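Local structure of sugar ABC transporter (Agrobacterium radiobacter, 4RXT) at residues S200-A205 / D227-T232; G243-D248 / T275-V280. The protein binds alpha-L-arabinopyranose between its two lobes and probably serves as the solute-binding component of a bacterial ABC-type sugar importer. All blocks are in the same frame, centred on the assembly; numbering follows the deposited sequence.

Interaction 1 of 2, residues S200-A205 / D227-T232; sequences SNLIMA and DSDDKT. With ARA (alpha-L-arabinopyranose), chain B.
Asp227 CG stands anti to its carbonyl carbon, beside the backbone N (chi1 -53°), which brings the carboxylate to the N-H of Leu202, whose own CG stands anti to its backbone N (chi1 175°). The Asp227 carboxylate thus lies at the N-terminal end of helix 202-214, where Asp227 OD2 is 2.9 Å from Leu202 N in a weak, strongly bent hydrogen bond. Asp227 OD2 also accepts a short bond, 2.5 Å, from arabinose O1, so one oxygen faces both the sugar hydroxyl and the helix start, whose dipole would be expected to stabilise its negative charge. OD1 is held by Gln247 NE2. Alongside, Leu202 CB packs 3.7 Å from Asp227 CB, and its CD1 branch reaches over to Asp229 CG at 3.9 Å, the two side chains crossing obliquely. Farther along, Ala205 CB rests on Thr232 CG2. Both helices begin with a side-chain N-cap. Asn201 OD1 accepts from Met204 N over 3.0 Å, the donor tilted 31° from the carbonyl plane; Asn201 also lines the sugar pocket. Asp229 OD1 takes two donors from opposite faces of its plane: Thr232 N at 2.7 Å, nearly in line with the C-O bond, and Thr232 OG1 at 2.8 Å from the anti side. Asp229 OD2 turns to Gln206 NE2. Tyr18 of helix 17-33 packs on both Leu202 and Asp227. Neighbouring loops that follow parallel strands, each leading into a capped helix, form one wall of the sugar site here, as in periplasmic binding proteins of this Rossmann-like fold.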
# COMPACT_ATOMS: atom_id res chain seq x y z
N SER A 200 -2.51 -7.39 3.98
CA SER A 200 -2.98 -6.06 3.60
C SER A 200 -2.01 -5.15 2.81
O SER A 200 -2.27 -3.96 2.67
CB SER A 200 -3.45 -5.30 4.81
OG SER A 200 -2.35 -5.11 5.67
N ASN A 201 -0.91 -5.72 2.32
CA ASN A 201 -0.07 -5.00 1.36
C ASN A 201 0.68 -6.01 0.47
O ASN A 201 0.58 -7.21 0.68
CB ASN A 201 0.85 -3.99 2.08
CG ASN A 201 2.12 -4.62 2.64
OD1 ASN A 201 2.14 -5.80 3.01
ND2 ASN A 201 3.18 -3.85 2.69
N LEU A 202 1.49 -5.49 -0.44
CA LEU A 202 2.19 -6.37 -1.38
C LEU A 202 3.06 -7.41 -0.65
O LEU A 202 3.11 -8.57 -1.01
CB LEU A 202 3.07 -5.54 -2.29
CG LEU A 202 3.96 -6.33 -3.25
CD1 LEU A 202 3.07 -7.13 -4.16
CD2 LEU A 202 4.85 -5.36 -4.01
N ILE A 203 3.80 -6.94 0.34
CA ILE A 203 4.80 -7.74 1.02
C ILE A 203 4.15 -8.90 1.76
O ILE A 203 4.59 -10.03 1.72
CB ILE A 203 5.67 -6.88 1.99
CG1 ILE A 203 6.27 -5.65 1.26
CG2 ILE A 203 6.76 -7.73 2.64
CD1 ILE A 203 7.01 -6.00 -0.01
N MET A 204 3.05 -8.61 2.45
CA MET A 204 2.32 -9.69 3.09
C MET A 204 1.62 -10.62 2.09
O MET A 204 1.56 -11.85 2.30
CB MET A 204 1.33 -9.15 4.14
CG MET A 204 1.96 -8.49 5.36
SD MET A 204 3.05 -9.59 6.37
CE MET A 204 4.67 -9.27 5.63
N ALA A 205 1.10 -10.06 1.01
CA ALA A 205 0.56 -10.93 -0.05
C ALA A 205 1.60 -11.91 -0.62
O ALA A 205 1.30 -13.07 -0.86
CB ALA A 205 -0.02 -10.08 -1.16
N ASP A 227 -2.17 -5.17 -3.94
CA ASP A 227 -1.14 -4.79 -4.89
C ASP A 227 -0.85 -5.93 -5.87
O ASP A 227 -1.59 -6.90 -5.96
CB ASP A 227 0.14 -4.33 -4.15
CG ASP A 227 -0.17 -3.23 -3.13
OD1 ASP A 227 -0.92 -2.27 -3.49
OD2 ASP A 227 0.34 -3.36 -2.00
N SER A 228 0.21 -5.76 -6.63
CA SER A 228 0.50 -6.70 -7.70
C SER A 228 1.98 -6.72 -7.96
O SER A 228 2.66 -5.72 -7.86
CB SER A 228 -0.25 -6.36 -9.00
OG SER A 228 0.18 -5.11 -9.56
N ASP A 229 2.44 -7.91 -8.33
CA ASP A 229 3.78 -8.13 -8.89
C ASP A 229 3.71 -9.50 -9.60
O ASP A 229 2.69 -10.15 -9.55
CB ASP A 229 4.91 -8.00 -7.83
CG ASP A 229 4.99 -9.14 -6.84
OD1 ASP A 229 4.07 -10.00 -6.71
OD2 ASP A 229 6.04 -9.19 -6.17
N ASP A 230 4.81 -9.92 -10.23
CA ASP A 230 4.86 -11.21 -10.95
C ASP A 230 4.45 -12.36 -10.03
O ASP A 230 3.65 -13.19 -10.37
CB ASP A 230 6.29 -11.45 -11.48
CG ASP A 230 6.56 -10.75 -12.82
OD1 ASP A 230 5.64 -10.08 -13.35
OD2 ASP A 230 7.69 -10.90 -13.36
N LYS A 231 5.00 -12.38 -8.83
CA LYS A 231 4.75 -13.47 -7.91
C LYS A 231 3.27 -13.52 -7.50
O LYS A 231 2.64 -14.60 -7.54
CB LYS A 231 5.64 -13.31 -6.71
CG LYS A 231 5.42 -14.37 -5.65
CD LYS A 231 6.61 -14.40 -4.69
CE LYS A 231 6.19 -14.20 -3.26
NZ LYS A 231 7.31 -13.56 -2.54
N THR A 232 2.74 -12.38 -7.03
CA THR A 232 1.35 -12.37 -6.55
C THR A 232 0.35 -12.59 -7.68
O THR A 232 -0.71 -13.20 -7.47
CB THR A 232 1.01 -11.12 -5.77
OG1 THR A 232 1.29 -9.96 -6.55
CG2 THR A 232 1.77 -11.15 -4.46
C1 ARA B . 1.46 -0.78 -0.40
C2 ARA B . 0.99 0.30 0.58
C3 ARA B . 2.20 0.99 1.19
C4 ARA B . 3.19 -0.03 1.78
C5 ARA B . 2.90 -1.39 1.32
O1 ARA B . 0.25 -1.52 -0.29
O2 ARA B . 0.19 1.30 -0.09
O3 ARA B . 1.73 1.97 2.13
O4 ARA B . 3.03 -0.20 3.19
O5 ARA B . 2.63 -1.52 -0.08

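Interaction 2 of 2, residues G243-D248 / T275-V280; sequences GLVVQD and TGANLV. With ARA (alpha-L-arabinopyranose), chain B.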
# COMPACT_ATOMS: atom_id res chain seq x y z
N GLY A 243 -7.86 -13.02 -4.35
CA GLY A 243 -8.09 -11.66 -4.82
C GLY A 243 -6.99 -10.76 -4.37
O GLY A 243 -6.38 -11.02 -3.33
N LEU A 244 -6.77 -9.69 -5.15
CA LEU A 244 -5.83 -8.63 -4.80
C LEU A 244 -6.49 -7.30 -4.97
O LEU A 244 -7.01 -7.00 -6.06
CB LEU A 244 -4.62 -8.65 -5.75
CG LEU A 244 -3.71 -9.88 -5.65
CD1 LEU A 244 -2.78 -9.98 -6.85
CD2 LEU A 244 -2.91 -9.92 -4.35
N VAL A 245 -6.46 -6.48 -3.90
CA VAL A 245 -6.92 -5.08 -4.04
C VAL A 245 -5.77 -4.26 -4.62
O VAL A 245 -4.74 -4.10 -3.99
CB VAL A 245 -7.40 -4.47 -2.72
CG1 VAL A 245 -7.96 -3.06 -2.95
CG2 VAL A 245 -8.46 -5.36 -2.06
N VAL A 246 -6.00 -3.72 -5.81
CA VAL A 246 -4.95 -3.05 -6.58
C VAL A 246 -5.19 -1.54 -6.56
O VAL A 246 -6.32 -1.07 -6.67
CB VAL A 246 -4.87 -3.60 -8.02
CG1 VAL A 246 -3.85 -2.87 -8.91
CG2 VAL A 246 -4.49 -5.08 -7.95
N GLN A 247 -4.10 -0.81 -6.33
CA GLN A 247 -4.08 0.63 -6.23
C GLN A 247 -3.52 1.22 -7.52
O GLN A 247 -3.31 0.49 -8.48
CB GLN A 247 -3.18 1.00 -5.06
CG GLN A 247 -3.54 0.40 -3.71
CD GLN A 247 -2.64 0.92 -2.62
OE1 GLN A 247 -2.84 2.01 -2.06
NE2 GLN A 247 -1.59 0.16 -2.33
N ASP A 248 -3.26 2.53 -7.54
CA ASP A 248 -2.62 3.20 -8.69
C ASP A 248 -1.33 3.91 -8.26
O ASP A 248 -1.24 5.15 -8.29
CB ASP A 248 -3.57 4.17 -9.41
CG ASP A 248 -3.13 4.49 -10.85
OD1 ASP A 248 -1.99 4.16 -11.23
OD2 ASP A 248 -3.95 5.12 -11.55
N THR A 275 -7.09 8.10 -5.62
CA THR A 275 -6.49 7.43 -6.78
C THR A 275 -7.12 6.04 -7.09
O THR A 275 -6.76 5.38 -8.08
CB THR A 275 -4.95 7.37 -6.68
OG1 THR A 275 -4.56 6.81 -5.42
CG2 THR A 275 -4.33 8.75 -6.85
N GLY A 276 -8.07 5.61 -6.25
CA GLY A 276 -8.88 4.44 -6.54
C GLY A 276 -8.32 3.10 -6.10
O GLY A 276 -7.11 2.90 -5.94
N ALA A 277 -9.25 2.17 -5.91
CA ALA A 277 -8.94 0.77 -5.56
C ALA A 277 -9.87 -0.16 -6.30
O ALA A 277 -11.05 0.12 -6.46
CB ALA A 277 -9.10 0.55 -4.07
N ASN A 278 -9.33 -1.29 -6.75
CA ASN A 278 -10.12 -2.33 -7.42
C ASN A 278 -9.73 -3.71 -6.94
O ASN A 278 -8.53 -4.07 -6.92
CB ASN A 278 -9.94 -2.28 -8.95
CG ASN A 278 -10.57 -1.03 -9.58
OD1 ASN A 278 -11.75 -1.02 -9.96
ND2 ASN A 278 -9.78 0.04 -9.66
N LEU A 279 -10.75 -4.48 -6.55
CA LEU A 279 -10.55 -5.90 -6.26
C LEU A 279 -10.36 -6.67 -7.57
O LEU A 279 -11.25 -6.73 -8.41
CB LEU A 279 -11.71 -6.47 -5.46
CG LEU A 279 -11.50 -7.94 -5.06
CD1 LEU A 279 -10.34 -8.14 -4.10
CD2 LEU A 279 -12.79 -8.53 -4.54
N VAL A 280 -9.19 -7.28 -7.67
CA VAL A 280 -8.82 -8.03 -8.86
C VAL A 280 -8.85 -9.50 -8.54
O VAL A 280 -8.25 -9.94 -7.55
CB VAL A 280 -7.43 -7.61 -9.34
CG1 VAL A 280 -6.99 -8.45 -10.55
CG2 VAL A 280 -7.44 -6.13 -9.69
C1 ARA B . 1.46 -0.78 -0.40
C2 ARA B . 0.99 0.30 0.58
C3 ARA B . 2.20 0.99 1.19
C4 ARA B . 3.19 -0.03 1.78
C5 ARA B . 2.90 -1.39 1.32
O1 ARA B . 0.25 -1.52 -0.29
O2 ARA B . 0.19 1.30 -0.09
O3 ARA B . 1.73 1.97 2.13
O4 ARA B . 3.03 -0.20 3.19
O5 ARA B . 2.63 -1.52 -0.08
O HOH W 1 -7.04 0.40 -8.82
O HOH W 2 -4.83 4.12 -5.58
O HOH W 3 -6.09 6.38 -10.45
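The peptide groups of Val246 and Asn278 are joined at their edges by two backbone hydrogen bonds: Val246 N donates to Asn278 O at 2.8 Å and 173°, and Asn278 N returns to Val246 O in the carbonyl plane. Val246 and Val280 lie on one face, Val245 and Leu279 on the other, of a sheet whose otherwise parallel strands are bordered by antiparallel strand 278-280. Leu244 and Val280 make the next hydrogen-bonded pair, and Val245 and Leu279 the non-hydrogen-bonded one between. A water bound to Asn278 ND2 also donates to Val246 O. Val246 CG2 touches Val280 CG2 at 3.6 Å, packed against Ile290 and Ile294 of helix 288-294. Val245 CG1 meets Ala277 CB at 3.9 Å, while Val245 CG2 meets Leu279 CD1 where those side chains cross at about a right angle, beside Ile115 of helix 109-128. Past the strand, Gln247 extends beyond CG (chi2 -176°) into the sugar pocket. Gln247 NE2 donates to arabinose O2 over 3.1 Å, nearly straight at 170°; OE1 is held by Thr107 OG1, which fixes which way the amide is turned. Beyond the last strand pair the two segments diverge and water takes over. One water accepts from Asp248 N and donates to Gly276 O. Another donates both to Asp248 OD2 and to Thr275 O, each at 2.7 Å, while Asp248 OD1 caps the following helix at Arg251 N.

Overall arrangement
From the N terminus, the chain builds the first lobe on strands 9-11 to 103-106, crosses to the second at strand 133-139 and later reaches strand 194-199 within it. Interaction 1 then closes a beta-alpha-beta unit, joining the turns after strands 194-199 and 222-226. Helix 230-238 leads directly to strand 243-246, and interaction 2 closes a later loop, which runs through helix 249-264 and strand 272-274 of the other sheet before returning as strand 278-280. The two loops follow in series, neither nested nor crossed. They meet where Asp227 N lies 2.8 Å from Val245 O. Interaction 1 stays within one lobe; interaction 2 reaches the inter-lobe connections, and both touch the sugar.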